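Local coordinates for 2'-5' RNA Ligase (Thermus thermophilus, PDB 1IUH), which belongs to the LigT-like phosphoesterases of the 2H clan and folds as a curved antiparallel beta sheet with helices packed against it, at residues A[52-63]-A[104-113]; A[67-78]-A[90-101]. One frame throughout, in Å; residues are numbered along the deposited sequence.

Contact 1 (A[52-63]-A[104-113]); sequences ELPDYLALGHRL and GLRAGVEELL
The hydroxyl of Tyr-56 lies against the C-terminal end of helix 104-113. Its OH donates to Glu-52 OE1 one turn back; that oxygen also forms a salt bridge with Arg-48, although its position is less certain. Tyr-56 OH also lies 3.9 Å from Leu-113 CD2. The edge of the ring meets Val-109, with Tyr-56 CE2 4.0 Å from Val-109 CG2. Asp-55 is crossed at about a right angle by Leu-112, whose CD1 comes within 3.4 Å of Asp-55 CG. The centre of the contact is Leu-59, a knob in the hole formed by Gly-104, Leu-105, Gly-108 and Val-109. With CG opposite the backbone N (chi1 -179°), its branch reaches the bare backbone, and Leu-59 CD2 sits 3.7 Å from Gly-108 CA. One turn on, Leu-63 CD1 rests 3.6 Å from Leu-105 CG and also covers the backbone of Gly-104. No hydrogen bond joins the two segments. The helix axes pass 10.3 Å apart at 142°, so the pair is roughly antiparallel. Two strands of the sheet pack against the pair: Tyr-5 of strand 2-8 touches Leu-59 and Leu-105, and Leu-43 of strand 39-47 touches Leu-105 and Val-109.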
loop_
_atom_site.group_PDB
_atom_site.type_symbol
_atom_site.label_atom_id
_atom_site.label_comp_id
_atom_site.label_asym_id
_atom_site.label_seq_id
_atom_site.Cartn_x
_atom_site.Cartn_y
_atom_site.Cartn_z
ATOM N N GLU A 52 -0.783 18.074 -11.842
ATOM C CA GLU A 52 0.190 16.986 -11.941
ATOM C C GLU A 52 -0.389 15.592 -12.320
ATOM O O GLU A 52 0.380 14.649 -12.584
ATOM C CB GLU A 52 0.965 16.869 -10.601
ATOM C CG GLU A 52 1.996 17.937 -10.305
ATOM C CD GLU A 52 2.440 17.985 -8.788
ATOM O OE1 GLU A 52 2.347 16.955 -8.028
ATOM O OE2 GLU A 52 2.914 19.080 -8.382
ATOM N N LEU A 53 -1.710 15.450 -12.313
ATOM C CA LEU A 53 -2.343 14.171 -12.669
ATOM C C LEU A 53 -1.759 13.429 -13.860
ATOM O O LEU A 53 -1.409 12.256 -13.777
ATOM C CB LEU A 53 -3.815 14.360 -12.962
ATOM C CG LEU A 53 -4.806 13.973 -11.902
ATOM C CD1 LEU A 53 -4.071 13.795 -10.598
ATOM C CD2 LEU A 53 -5.898 15.053 -11.780
ATOM N N PRO A 54 -1.691 14.109 -14.996
ATOM C CA PRO A 54 -1.151 13.523 -16.223
ATOM C C PRO A 54 0.225 12.898 -16.021
ATOM O O PRO A 54 0.537 11.850 -16.613
ATOM C CB PRO A 54 -1.081 14.725 -17.184
ATOM C CG PRO A 54 -2.135 15.618 -16.671
ATOM C CD PRO A 54 -1.993 15.540 -15.182
ATOM N N ASP A 55 1.061 13.593 -15.258
ATOM C CA ASP A 55 2.424 13.143 -14.954
ATOM C C ASP A 55 2.377 11.910 -14.105
ATOM O O ASP A 55 3.058 10.950 -14.389
ATOM C CB ASP A 55 3.207 14.252 -14.249
ATOM C CG ASP A 55 3.378 15.475 -15.123
ATOM O OD1 ASP A 55 3.999 15.313 -16.188
ATOM O OD2 ASP A 55 2.888 16.565 -14.789
ATOM N N TYR A 56 1.573 11.892 -13.065
ATOM C CA TYR A 56 1.482 10.637 -12.330
ATOM C C TYR A 56 0.898 9.480 -13.208
ATOM O O TYR A 56 1.301 8.314 -13.094
ATOM C CB TYR A 56 0.680 10.870 -11.057
ATOM C CG TYR A 56 1.422 11.876 -10.175
ATOM C CD1 TYR A 56 0.782 13.041 -9.696
ATOM C CD2 TYR A 56 2.758 11.663 -9.845
ATOM C CE1 TYR A 56 1.443 13.943 -8.928
ATOM C CE2 TYR A 56 3.436 12.544 -9.081
ATOM C CZ TYR A 56 2.797 13.697 -8.608
ATOM O OH TYR A 56 3.493 14.587 -7.799
ATOM N N LEU A 57 -0.023 9.818 -14.103
ATOM C CA LEU A 57 -0.613 8.842 -15.027
ATOM C C LEU A 57 0.433 8.337 -15.985
ATOM O O LEU A 57 0.561 7.110 -16.197
ATOM C CB LEU A 57 -1.799 9.459 -15.815
ATOM C CG LEU A 57 -3.058 9.683 -14.936
ATOM C CD1 LEU A 57 -4.145 10.481 -15.680
ATOM C CD2 LEU A 57 -3.647 8.324 -14.464
ATOM N N ALA A 58 1.216 9.251 -16.542
ATOM C CA ALA A 58 2.221 8.847 -17.511
ATOM C C ALA A 58 3.324 7.984 -16.837
ATOM O O ALA A 58 3.824 6.958 -17.372
ATOM C CB ALA A 58 2.786 10.095 -18.173
ATOM N N LEU A 59 3.675 8.404 -15.631
ATOM C CA LEU A 59 4.633 7.686 -14.873
ATOM C C LEU A 59 4.133 6.256 -14.678
ATOM O O LEU A 59 4.898 5.289 -14.830
ATOM C CB LEU A 59 4.847 8.367 -13.560
ATOM C CG LEU A 59 5.892 7.685 -12.668
ATOM C CD1 LEU A 59 7.129 7.294 -13.476
ATOM C CD2 LEU A 59 6.281 8.643 -11.569
ATOM N N GLY A 60 2.850 6.103 -14.406
ATOM C CA GLY A 60 2.321 4.752 -14.201
ATOM C C GLY A 60 2.426 3.918 -15.484
ATOM O O GLY A 60 2.905 2.756 -15.471
ATOM N N HIS A 61 1.991 4.511 -16.615
ATOM C CA HIS A 61 2.058 3.770 -17.866
ATOM C C HIS A 61 3.507 3.419 -18.179
ATOM O O HIS A 61 3.794 2.313 -18.612
ATOM C CB HIS A 61 1.432 4.555 -19.040
ATOM C CG HIS A 61 -0.004 4.933 -18.839
ATOM N ND1 HIS A 61 -1.035 4.005 -18.818
ATOM C CD2 HIS A 61 -0.586 6.145 -18.676
ATOM C CE1 HIS A 61 -2.187 4.634 -18.661
ATOM N NE2 HIS A 61 -1.939 5.931 -18.570
ATOM N N ARG A 62 4.423 4.349 -17.963
ATOM C CA ARG A 62 5.846 4.049 -18.243
ATOM C C ARG A 62 6.371 2.850 -17.424
ATOM O O ARG A 62 6.901 1.879 -17.964
ATOM C CB ARG A 62 6.716 5.259 -17.944
ATOM C CG ARG A 62 7.160 5.937 -19.156
ATOM C CD ARG A 62 7.792 7.276 -18.809
ATOM N NE ARG A 62 9.194 7.124 -18.462
ATOM C CZ ARG A 62 9.835 7.865 -17.561
ATOM N NH1 ARG A 62 9.179 8.827 -16.892
ATOM N NH2 ARG A 62 11.139 7.645 -17.339
ATOM N N LEU A 63 6.220 2.936 -16.110
ATOM C CA LEU A 63 6.687 1.870 -15.286
ATOM C C LEU A 63 6.009 0.587 -15.655
ATOM O O LEU A 63 6.690 -0.440 -15.747
ATOM C CB LEU A 63 6.444 2.181 -13.825
ATOM C CG LEU A 63 7.483 3.133 -13.344
ATOM C CD1 LEU A 63 7.464 3.023 -11.855
ATOM C CD2 LEU A 63 8.827 2.753 -13.856
ATOM N N GLY A 104 11.183 2.852 -9.096
ATOM C CA GLY A 104 10.810 3.411 -10.380
ATOM C C GLY A 104 9.954 4.646 -10.211
ATOM O O GLY A 104 10.151 5.608 -10.936
ATOM N N LEU A 105 9.039 4.622 -9.241
ATOM C CA LEU A 105 8.172 5.747 -9.016
ATOM C C LEU A 105 8.861 6.868 -8.255
ATOM O O LEU A 105 8.610 8.023 -8.519
ATOM C CB LEU A 105 6.915 5.290 -8.239
ATOM C CG LEU A 105 5.906 4.266 -8.857
ATOM C CD1 LEU A 105 5.048 3.649 -7.745
ATOM C CD2 LEU A 105 4.980 4.897 -9.856
ATOM N N ARG A 106 9.728 6.544 -7.296
ATOM C CA ARG A 106 10.338 7.616 -6.531
ATOM C C ARG A 106 11.199 8.392 -7.523
ATOM O O ARG A 106 11.321 9.629 -7.425
ATOM C CB ARG A 106 11.189 7.071 -5.346
ATOM C CG ARG A 106 10.345 6.412 -4.252
ATOM C CD ARG A 106 11.074 5.796 -3.042
ATOM N NE ARG A 106 10.100 5.630 -1.933
ATOM C CZ ARG A 106 9.049 4.769 -1.923
ATOM N NH1 ARG A 106 8.836 3.965 -2.949
ATOM N NH2 ARG A 106 8.153 4.750 -0.923
ATOM N N ALA A 107 11.747 7.662 -8.491
ATOM C CA ALA A 107 12.616 8.232 -9.510
ATOM C C ALA A 107 11.903 9.214 -10.436
ATOM O O ALA A 107 12.401 10.323 -10.713
ATOM C CB ALA A 107 13.223 7.095 -10.317
ATOM N N GLY A 108 10.726 8.783 -10.891
ATOM C CA GLY A 108 9.894 9.562 -11.776
ATOM C C GLY A 108 9.398 10.821 -11.094
ATOM O O GLY A 108 9.348 11.905 -11.713
ATOM N N VAL A 109 9.027 10.675 -9.831
ATOM C CA VAL A 109 8.540 11.782 -9.028
ATOM C C VAL A 109 9.670 12.734 -8.771
ATOM O O VAL A 109 9.462 13.919 -8.721
ATOM C CB VAL A 109 7.935 11.313 -7.647
ATOM C CG1 VAL A 109 7.605 12.494 -6.812
ATOM C CG2 VAL A 109 6.698 10.475 -7.864
ATOM N N GLU A 110 10.882 12.244 -8.608
ATOM C CA GLU A 110 11.990 13.172 -8.410
ATOM C C GLU A 110 12.233 13.995 -9.697
ATOM O O GLU A 110 12.350 15.234 -9.661
ATOM C CB GLU A 110 13.233 12.397 -8.005
ATOM C CG GLU A 110 13.065 11.703 -6.645
ATOM C CD GLU A 110 14.240 10.872 -6.275
ATOM O OE1 GLU A 110 14.744 10.133 -7.129
ATOM O OE2 GLU A 110 14.672 10.935 -5.120
ATOM N N GLU A 111 12.290 13.305 -10.833
ATOM C CA GLU A 111 12.497 14.000 -12.099
ATOM C C GLU A 111 11.485 15.105 -12.206
ATOM O O GLU A 111 11.789 16.239 -12.577
ATOM C CB GLU A 111 12.294 13.056 -13.281
ATOM C CG GLU A 111 12.108 13.794 -14.564
ATOM C CD GLU A 111 12.668 13.056 -15.806
ATOM O OE1 GLU A 111 13.866 12.664 -15.769
ATOM O OE2 GLU A 111 11.930 12.891 -16.820
ATOM N N LEU A 112 10.261 14.806 -11.832
ATOM C CA LEU A 112 9.238 15.807 -11.984
ATOM C C LEU A 112 9.212 16.867 -10.920
ATOM O O LEU A 112 8.787 17.977 -11.153
ATOM C CB LEU A 112 7.879 15.135 -12.009
ATOM C CG LEU A 112 6.755 16.162 -11.906
ATOM C CD1 LEU A 112 6.154 16.388 -13.304
ATOM C CD2 LEU A 112 5.717 15.668 -10.944
ATOM N N LEU A 113 9.634 16.546 -9.715
ATOM C CA LEU A 113 9.530 17.559 -8.702
ATOM C C LEU A 113 10.854 18.168 -8.259
ATOM O O LEU A 113 10.879 19.292 -7.765
ATOM C CB LEU A 113 8.813 16.971 -7.521
ATOM C CG LEU A 113 7.314 17.188 -7.302
ATOM C CD1 LEU A 113 6.596 17.266 -8.558
ATOM C CD2 LEU A 113 6.758 16.082 -6.366
#

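Contact 2 (A[67-78]-A[90-101]); sequences EAPFRARLRGTG and FAKAEAEGFLRL
Glu-67 faces Arg-100 in a side-on salt bridge. Arg-100 NE donates to Glu-67 OE1 and Arg-100 NH2 to Glu-67 OE2, both at 2.8 Å. Each oxygen uses its syn lone pair, and the carboxylate and guanidinium planes are only 30° apart. A water also donates to Glu-67 OE1 and to Gly-97 O. Phe-70 lies flat on the first turn of helix 96-101: Gly-97 CA is 3.5 Å from the ring centroid, almost on its normal, a CH-pi contact. A chi1 of 57°, with CG between the backbone N and the carbonyl carbon, brings the ring over Gly-97. The ring edge points at the face of Phe-98, a T-shaped pair with centroids 5.3 Å apart. Ala-72 CB meets the same Phe-98 ring obliquely, 3.4 Å from Phe-98 CZ. From Arg-73 the strands pair antiparallel. Arg-73 and Glu-94 form a hydrogen-bonded pair, and Leu-74 and Ala-93 a non-hydrogen-bonded one. Leu-74 also touches Val-13 and Leu-17 of helix 11-21. A beta bulge follows: Lys-92 O accepts from Arg-75 N at 2.7 Å, while Lys-92 N donates to Gly-76 O. The register has shifted by one at Thr-77, which pairs with Ala-91; its OG1 bonds to Val-146 N. Gly-78 and Phe-90 exchange two backbone bonds, and the Phe-90 ring lies over Gly-78. This is a bulged beta hairpin, strands 70-80 and 88-94, running straight into a helix that crosses the start of the first strand at 112°, with Ala-95 at the N-cap.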
loop_
_atom_site.group_PDB
_atom_site.type_symbol
_atom_site.label_atom_id
_atom_site.label_comp_id
_atom_site.label_asym_id
_atom_site.label_seq_id
_atom_site.Cartn_x
_atom_site.Cartn_y
_atom_site.Cartn_z
ATOM N N GLU A 67 8.114 -3.259 -16.518
ATOM C CA GLU A 67 8.238 -4.381 -15.571
ATOM C C GLU A 67 7.207 -5.458 -15.785
ATOM O O GLU A 67 6.060 -5.171 -16.119
ATOM C CB GLU A 67 8.142 -3.874 -14.142
ATOM C CG GLU A 67 9.226 -2.882 -13.824
ATOM C CD GLU A 67 10.470 -3.574 -13.383
ATOM O OE1 GLU A 67 10.455 -4.205 -12.310
ATOM O OE2 GLU A 67 11.468 -3.512 -14.095
ATOM N N ALA A 68 7.656 -6.698 -15.634
ATOM C CA ALA A 68 6.804 -7.876 -15.781
ATOM C C ALA A 68 6.005 -8.278 -14.492
ATOM O O ALA A 68 6.335 -7.900 -13.403
ATOM C CB ALA A 68 7.676 -9.044 -16.214
ATOM N N PRO A 69 4.901 -9.022 -14.660
ATOM C CA PRO A 69 4.088 -9.491 -13.533
ATOM C C PRO A 69 5.090 -10.298 -12.716
ATOM O O PRO A 69 5.958 -10.915 -13.262
ATOM C CB PRO A 69 3.067 -10.387 -14.220
ATOM C CG PRO A 69 2.807 -9.592 -15.510
ATOM C CD PRO A 69 4.191 -9.231 -15.941
ATOM N N PHE A 70 5.000 -10.273 -11.401
ATOM C CA PHE A 70 5.958 -11.013 -10.579
ATOM C C PHE A 70 5.189 -11.675 -9.415
ATOM O O PHE A 70 4.092 -11.226 -9.101
ATOM C CB PHE A 70 7.006 -10.035 -10.052
ATOM C CG PHE A 70 6.425 -8.883 -9.260
ATOM C CD1 PHE A 70 6.132 -9.038 -7.916
ATOM C CD2 PHE A 70 6.194 -7.606 -9.883
ATOM C CE1 PHE A 70 5.620 -7.934 -7.149
ATOM C CE2 PHE A 70 5.684 -6.491 -9.136
ATOM C CZ PHE A 70 5.400 -6.672 -7.736
ATOM N N ARG A 71 5.743 -12.718 -8.792
ATOM C CA ARG A 71 5.055 -13.358 -7.668
ATOM C C ARG A 71 5.430 -12.711 -6.347
ATOM O O ARG A 71 6.601 -12.358 -6.138
ATOM C CB ARG A 71 5.416 -14.833 -7.567
ATOM C CG ARG A 71 4.456 -15.782 -8.266
ATOM C CD ARG A 71 4.854 -16.130 -9.696
ATOM N NE ARG A 71 5.533 -17.413 -9.870
ATOM C CZ ARG A 71 6.772 -17.652 -9.468
ATOM N NH1 ARG A 71 7.458 -16.703 -8.866
ATOM N NH2 ARG A 71 7.328 -18.828 -9.681
ATOM N N ALA A 72 4.435 -12.520 -5.471
ATOM C CA ALA A 72 4.661 -11.975 -4.137
ATOM C C ALA A 72 4.206 -13.096 -3.189
ATOM O O ALA A 72 3.410 -13.996 -3.561
ATOM C CB ALA A 72 3.827 -10.744 -3.882
ATOM N N ARG A 73 4.720 -13.017 -1.964
ATOM C CA ARG A 73 4.432 -13.955 -0.908
ATOM C C ARG A 73 4.006 -13.097 0.287
ATOM O O ARG A 73 4.573 -12.037 0.569
ATOM C CB ARG A 73 5.692 -14.741 -0.628
ATOM C CG ARG A 73 5.625 -15.663 0.510
ATOM C CD ARG A 73 6.191 -17.045 0.125
ATOM N NE ARG A 73 5.215 -18.120 0.395
ATOM C CZ ARG A 73 5.071 -19.201 -0.375
ATOM N NH1 ARG A 73 5.853 -19.353 -1.448
ATOM N NH2 ARG A 73 4.111 -20.099 -0.114
ATOM N N LEU A 74 2.942 -13.536 0.937
ATOM C CA LEU A 74 2.414 -12.882 2.125
ATOM C C LEU A 74 3.217 -13.606 3.199
ATOM O O LEU A 74 3.380 -14.817 3.133
ATOM C CB LEU A 74 0.927 -13.178 2.223
ATOM C CG LEU A 74 0.006 -12.144 2.839
ATOM C CD1 LEU A 74 0.261 -10.812 2.250
ATOM C CD2 LEU A 74 -1.402 -12.557 2.591
ATOM N N ARG A 75 3.755 -12.895 4.174
ATOM C CA ARG A 75 4.579 -13.617 5.123
ATOM C C ARG A 75 4.658 -13.026 6.533
ATOM O O ARG A 75 5.519 -12.199 6.798
ATOM C CB ARG A 75 5.969 -13.717 4.483
ATOM C CG ARG A 75 6.873 -14.753 5.064
ATOM C CD ARG A 75 8.065 -14.993 4.147
ATOM N NE ARG A 75 9.085 -15.785 4.843
ATOM C CZ ARG A 75 9.955 -15.285 5.718
ATOM N NH1 ARG A 75 9.952 -13.984 5.999
ATOM N NH2 ARG A 75 10.798 -16.104 6.345
ATOM N N GLY A 76 3.778 -13.429 7.444
ATOM C CA GLY A 76 3.849 -12.876 8.802
ATOM C C GLY A 76 3.234 -11.510 9.008
ATOM O O GLY A 76 2.961 -10.803 8.038
ATOM N N THR A 77 3.006 -11.134 10.265
ATOM C CA THR A 77 2.388 -9.833 10.610
ATOM C C THR A 77 3.340 -8.979 11.436
ATOM O O THR A 77 4.379 -9.465 11.835
ATOM C CB THR A 77 1.191 -10.017 11.502
ATOM O OG1 THR A 77 1.552 -10.985 12.487
ATOM C CG2 THR A 77 -0.027 -10.441 10.759
ATOM N N GLY A 78 2.977 -7.719 11.698
ATOM C CA GLY A 78 3.795 -6.854 12.524
ATOM C C GLY A 78 3.049 -5.614 13.003
ATOM O O GLY A 78 1.871 -5.420 12.611
ATOM N N PHE A 90 -0.255 -4.693 10.583
ATOM C CA PHE A 90 -0.101 -4.999 9.168
ATOM C C PHE A 90 0.480 -6.341 8.852
ATOM O O PHE A 90 1.112 -6.991 9.659
ATOM C CB PHE A 90 0.799 -3.943 8.482
ATOM C CG PHE A 90 2.214 -3.863 9.077
ATOM C CD1 PHE A 90 3.170 -4.826 8.781
ATOM C CD2 PHE A 90 2.531 -2.898 10.036
ATOM C CE1 PHE A 90 4.387 -4.835 9.422
ATOM C CE2 PHE A 90 3.772 -2.910 10.693
ATOM C CZ PHE A 90 4.682 -3.855 10.394
ATOM N N ALA A 91 0.293 -6.738 7.611
ATOM C CA ALA A 91 0.873 -7.978 7.183
ATOM C C ALA A 91 2.152 -7.630 6.377
ATOM O O ALA A 91 2.164 -6.631 5.656
ATOM C CB ALA A 91 -0.126 -8.726 6.315
ATOM N N LYS A 92 3.216 -8.439 6.505
ATOM C CA LYS A 92 4.432 -8.235 5.712
ATOM C C LYS A 92 4.278 -9.068 4.417
ATOM O O LYS A 92 3.842 -10.221 4.430
ATOM C CB LYS A 92 5.732 -8.640 6.473
ATOM C CG LYS A 92 6.047 -7.893 7.832
ATOM C CD LYS A 92 7.559 -7.932 8.259
ATOM C CE LYS A 92 7.855 -8.436 9.748
ATOM N NZ LYS A 92 7.958 -7.438 10.909
ATOM N N ALA A 93 4.589 -8.458 3.282
ATOM C CA ALA A 93 4.541 -9.161 2.000
ATOM C C ALA A 93 5.953 -8.962 1.484
ATOM O O ALA A 93 6.642 -8.068 1.960
ATOM C CB ALA A 93 3.559 -8.514 1.059
ATOM N N GLU A 94 6.395 -9.772 0.534
ATOM C CA GLU A 94 7.750 -9.605 0.014
ATOM C C GLU A 94 7.887 -9.985 -1.444
ATOM O O GLU A 94 7.171 -10.861 -1.934
ATOM C CB GLU A 94 8.737 -10.425 0.846
ATOM C CG GLU A 94 8.854 -11.869 0.441
ATOM C CD GLU A 94 9.742 -12.662 1.400
ATOM O OE1 GLU A 94 10.868 -12.166 1.687
ATOM O OE2 GLU A 94 9.303 -13.770 1.854
ATOM N N ALA A 95 8.814 -9.321 -2.121
ATOM C CA ALA A 95 9.124 -9.561 -3.533
ATOM C C ALA A 95 9.920 -8.394 -4.064
ATOM O O ALA A 95 9.612 -7.233 -3.796
ATOM C CB ALA A 95 7.863 -9.697 -4.365
ATOM N N GLU A 96 10.969 -8.719 -4.798
ATOM C CA GLU A 96 11.822 -7.739 -5.459
ATOM C C GLU A 96 10.980 -6.699 -6.245
ATOM O O GLU A 96 11.279 -5.478 -6.259
ATOM C CB GLU A 96 12.690 -8.464 -6.458
ATOM C CG GLU A 96 14.133 -8.468 -6.077
ATOM C CD GLU A 96 14.696 -7.077 -5.970
ATOM O OE1 GLU A 96 14.959 -6.625 -4.810
ATOM O OE2 GLU A 96 14.858 -6.447 -7.055
ATOM N N GLY A 97 9.958 -7.239 -6.916
ATOM C CA GLY A 97 9.060 -6.456 -7.732
ATOM C C GLY A 97 8.465 -5.254 -7.023
ATOM O O GLY A 97 8.349 -4.205 -7.682
ATOM N N PHE A 98 8.085 -5.390 -5.738
ATOM C CA PHE A 98 7.540 -4.251 -5.021
ATOM C C PHE A 98 8.606 -3.202 -4.903
ATOM O O PHE A 98 8.335 -2.013 -5.080
ATOM C CB PHE A 98 7.076 -4.576 -3.590
ATOM C CG PHE A 98 5.937 -5.526 -3.522
ATOM C CD1 PHE A 98 6.013 -6.645 -2.676
ATOM C CD2 PHE A 98 4.782 -5.338 -4.331
ATOM C CE1 PHE A 98 4.949 -7.575 -2.631
ATOM C CE2 PHE A 98 3.706 -6.269 -4.297
ATOM C CZ PHE A 98 3.785 -7.398 -3.440
ATOM N N LEU A 99 9.822 -3.628 -4.597
ATOM C CA LEU A 99 10.889 -2.660 -4.416
ATOM C C LEU A 99 11.195 -2.015 -5.747
ATOM O O LEU A 99 11.366 -0.811 -5.794
ATOM C CB LEU A 99 12.157 -3.300 -3.824
ATOM C CG LEU A 99 12.276 -4.092 -2.483
ATOM C CD1 LEU A 99 11.087 -3.920 -1.530
ATOM C CD2 LEU A 99 12.440 -5.583 -2.796
ATOM N N ARG A 100 11.243 -2.794 -6.826
ATOM C CA ARG A 100 11.516 -2.216 -8.164
ATOM C C ARG A 100 10.430 -1.166 -8.559
ATOM O O ARG A 100 10.737 -0.038 -8.989
ATOM C CB ARG A 100 11.653 -3.314 -9.253
ATOM C CG ARG A 100 12.897 -4.210 -9.116
ATOM C CD ARG A 100 12.900 -5.365 -10.104
ATOM N NE ARG A 100 13.008 -4.935 -11.497
ATOM C CZ ARG A 100 14.135 -4.513 -12.109
ATOM N NH1 ARG A 100 15.308 -4.472 -11.484
ATOM N NH2 ARG A 100 14.090 -4.049 -13.351
ATOM N N LEU A 101 9.165 -1.490 -8.376
ATOM C CA LEU A 101 8.157 -0.465 -8.686
ATOM C C LEU A 101 8.276 0.764 -7.753
ATOM O O LEU A 101 8.105 1.898 -8.175
ATOM C CB LEU A 101 6.734 -1.043 -8.604
ATOM C CG LEU A 101 6.402 -2.094 -9.667
ATOM C CD1 LEU A 101 4.954 -2.619 -9.425
ATOM C CD2 LEU A 101 6.579 -1.499 -11.061
HETATM O O HOH W 1 8.425 -4.645 -10.739
#

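Overall arrangement
Helix 96-113 serves both contacts. Its first turns, in contact 2, pack against the start of strand 70-80; its later turns, in contact 1, pack against helix 53-66. That helix leads directly into strand 70-80, so contact 2 lies within the chain span that contact 1 bridges. They meet where Leu-63 CD1 lies 3.9 Å from Leu-101 O. Contact 1 is farther out, its centre about 17 Å from that of the chain, against about 10 Å for contact 2. Both are only partly buried. Contact 1 is apolar helix packing with no hydrogen bond across it. Contact 2 combines backbone pairing, a T-shaped aromatic pair and a salt bridge, and buries almost twice the surface.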